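Beta-N-acetylhexosaminidase (Streptomyces plicatus, PDB 1JAK) hydrolyses terminal N-acetylhexosamine residues from glycosides as a family 20 glycoside hydrolase, probably by substrate-assisted catalysis. Local coordinates at residues A[300-305]-A[337-342]. Residues are numbered along the deposited sequence; the frame is centred on the assembly and turned at random.
Sequences DVIGEL and QPIVAK
Glu304 OE1 is gripped by Lys230 NZ and the backbone N of Asp206, on a helix whose Ile302 packs against Ile339 and Val340 of helix 326-342. The seam itself has no hydrogen bond across it. Ile302 and Ile339 cross at about a right angle, and a single methyl, CG2 of Ile339, touches Ile302 at CG2 (3.9 Å), CB and CD1 (both 4.0 Å). With CG1 of Ile339 beside its backbone N (chi1 -61°), the CG2 methyl is left opposite that N and takes up this contact. Isoleucine suits position 302 because its beta branch offers CG2 while CD1 extends further, to 4.4 Å from Val340 CG2, a looser touch. Ile302 CG2 also rests 4.3 Å from Val340 CA, where the two backbones come nearest. Valine's apolar branch is buried here against Ile302 and Leu314 of strand 313-315. Leu305 packs on Leu314 too, so both helices cover the strand that lies between them in sequence, as successive outer helices do in a TIM barrel. Exposed Lys342, fully extended, carries its charge across to Asp299 on helix 292-307. Shape and hydrophobic burial therefore hold the seam between these segments, with polar bonds left to its surroundings.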
loop_
_atom_site.group_PDB
_atom_site.type_symbol
_atom_site.label_atom_id
_atom_site.label_comp_id
_atom_site.label_asym_id
_atom_site.label_seq_id
_atom_site.Cartn_x
_atom_site.Cartn_y
_atom_site.Cartn_z
ATOM N N ASP A 300 -12.835 -23.521 4.178
ATOM C CA ASP A 300 -13.490 -23.218 2.905
ATOM C C ASP A 300 -13.116 -21.826 2.401
ATOM O O ASP A 300 -12.774 -21.649 1.229
ATOM C CB ASP A 300 -15.020 -23.294 3.026
ATOM C CG ASP A 300 -15.539 -24.720 3.126
ATOM O OD1 ASP A 300 -14.832 -25.658 2.698
ATOM O OD2 ASP A 300 -16.672 -24.896 3.615
ATOM N N VAL A 301 -13.184 -20.837 3.288
ATOM C CA VAL A 301 -12.864 -19.464 2.911
ATOM C C VAL A 301 -11.400 -19.269 2.521
ATOM O O VAL A 301 -11.107 -18.684 1.478
ATOM C CB VAL A 301 -13.223 -18.481 4.046
ATOM C CG1 VAL A 301 -12.702 -17.086 3.716
ATOM C CG2 VAL A 301 -14.732 -18.439 4.227
ATOM N N ILE A 302 -10.484 -19.755 3.350
ATOM C CA ILE A 302 -9.064 -19.609 3.055
ATOM C C ILE A 302 -8.700 -20.349 1.769
ATOM O O ILE A 302 -7.872 -19.880 0.981
ATOM C CB ILE A 302 -8.203 -20.124 4.233
ATOM C CG1 ILE A 302 -8.364 -19.176 5.428
ATOM C CG2 ILE A 302 -6.744 -20.235 3.812
ATOM C CD1 ILE A 302 -7.576 -19.577 6.667
ATOM N N GLY A 303 -9.329 -21.500 1.549
ATOM C CA GLY A 303 -9.048 -22.260 0.342
ATOM C C GLY A 303 -9.470 -21.509 -0.908
ATOM O O GLY A 303 -8.722 -21.444 -1.890
ATOM N N GLU A 304 -10.670 -20.936 -0.880
ATOM C CA GLU A 304 -11.168 -20.199 -2.032
ATOM C C GLU A 304 -10.389 -18.909 -2.254
ATOM O O GLU A 304 -10.155 -18.509 -3.396
ATOM C CB GLU A 304 -12.667 -19.902 -1.879
ATOM C CG GLU A 304 -13.549 -21.134 -2.095
ATOM C CD GLU A 304 -15.011 -20.798 -2.333
ATOM O OE1 GLU A 304 -15.291 -19.799 -3.032
ATOM O OE2 GLU A 304 -15.885 -21.547 -1.846
ATOM N N LEU A 305 -9.979 -18.262 -1.169
ATOM C CA LEU A 305 -9.222 -17.021 -1.290
ATOM C C LEU A 305 -7.823 -17.300 -1.834
ATOM O O LEU A 305 -7.319 -16.561 -2.678
ATOM C CB LEU A 305 -9.123 -16.317 0.066
ATOM C CG LEU A 305 -8.386 -14.971 0.088
ATOM C CD1 LEU A 305 -9.059 -13.984 -0.864
ATOM C CD2 LEU A 305 -8.379 -14.424 1.509
ATOM N N GLN A 337 -3.672 -21.418 11.600
ATOM C CA GLN A 337 -2.465 -21.042 10.864
ATOM C C GLN A 337 -2.043 -22.097 9.841
ATOM O O GLN A 337 -1.708 -21.760 8.704
ATOM C CB GLN A 337 -1.299 -20.762 11.815
ATOM C CG GLN A 337 -1.455 -19.499 12.644
ATOM C CD GLN A 337 -0.210 -19.183 13.449
ATOM O OE1 GLN A 337 0.760 -18.635 12.924
ATOM N NE2 GLN A 337 -0.227 -19.542 14.729
ATOM N N PRO A 338 -2.060 -23.385 10.225
ATOM C CA PRO A 338 -1.665 -24.440 9.285
ATOM C C PRO A 338 -2.497 -24.482 8.005
ATOM O O PRO A 338 -2.028 -24.958 6.970
ATOM C CB PRO A 338 -1.825 -25.715 10.113
ATOM C CG PRO A 338 -1.521 -25.245 11.505
ATOM C CD PRO A 338 -2.287 -23.945 11.571
ATOM N N ILE A 339 -3.730 -23.989 8.077
ATOM C CA ILE A 339 -4.616 -23.985 6.916
ATOM C C ILE A 339 -4.051 -23.124 5.787
ATOM O O ILE A 339 -4.236 -23.433 4.608
ATOM C CB ILE A 339 -6.028 -23.476 7.297
ATOM C CG1 ILE A 339 -6.639 -24.401 8.357
ATOM C CG2 ILE A 339 -6.925 -23.428 6.063
ATOM C CD1 ILE A 339 -8.029 -23.986 8.829
ATOM N N VAL A 340 -3.360 -22.047 6.149
ATOM C CA VAL A 340 -2.767 -21.155 5.158
ATOM C C VAL A 340 -1.686 -21.901 4.374
ATOM O O VAL A 340 -1.642 -21.839 3.144
ATOM C CB VAL A 340 -2.153 -19.907 5.835
ATOM C CG1 VAL A 340 -1.553 -18.975 4.786
ATOM C CG2 VAL A 340 -3.230 -19.177 6.632
ATOM N N ALA A 341 -0.819 -22.611 5.093
ATOM C CA ALA A 341 0.252 -23.377 4.460
ATOM C C ALA A 341 -0.342 -24.520 3.638
ATOM O O ALA A 341 0.204 -24.904 2.600
ATOM C CB ALA A 341 1.198 -23.933 5.522
ATOM N N LYS A 342 -1.456 -25.067 4.114
ATOM C CA LYS A 342 -2.137 -26.157 3.422
ATOM C C LYS A 342 -2.474 -25.728 1.997
ATOM O O LYS A 342 -2.433 -26.531 1.064
ATOM C CB LYS A 342 -3.425 -26.521 4.163
ATOM C CG LYS A 342 -4.323 -27.504 3.430
ATOM C CD LYS A 342 -5.612 -27.731 4.206
ATOM C CE LYS A 342 -6.567 -28.636 3.451
ATOM N NZ LYS A 342 -7.835 -28.838 4.211
#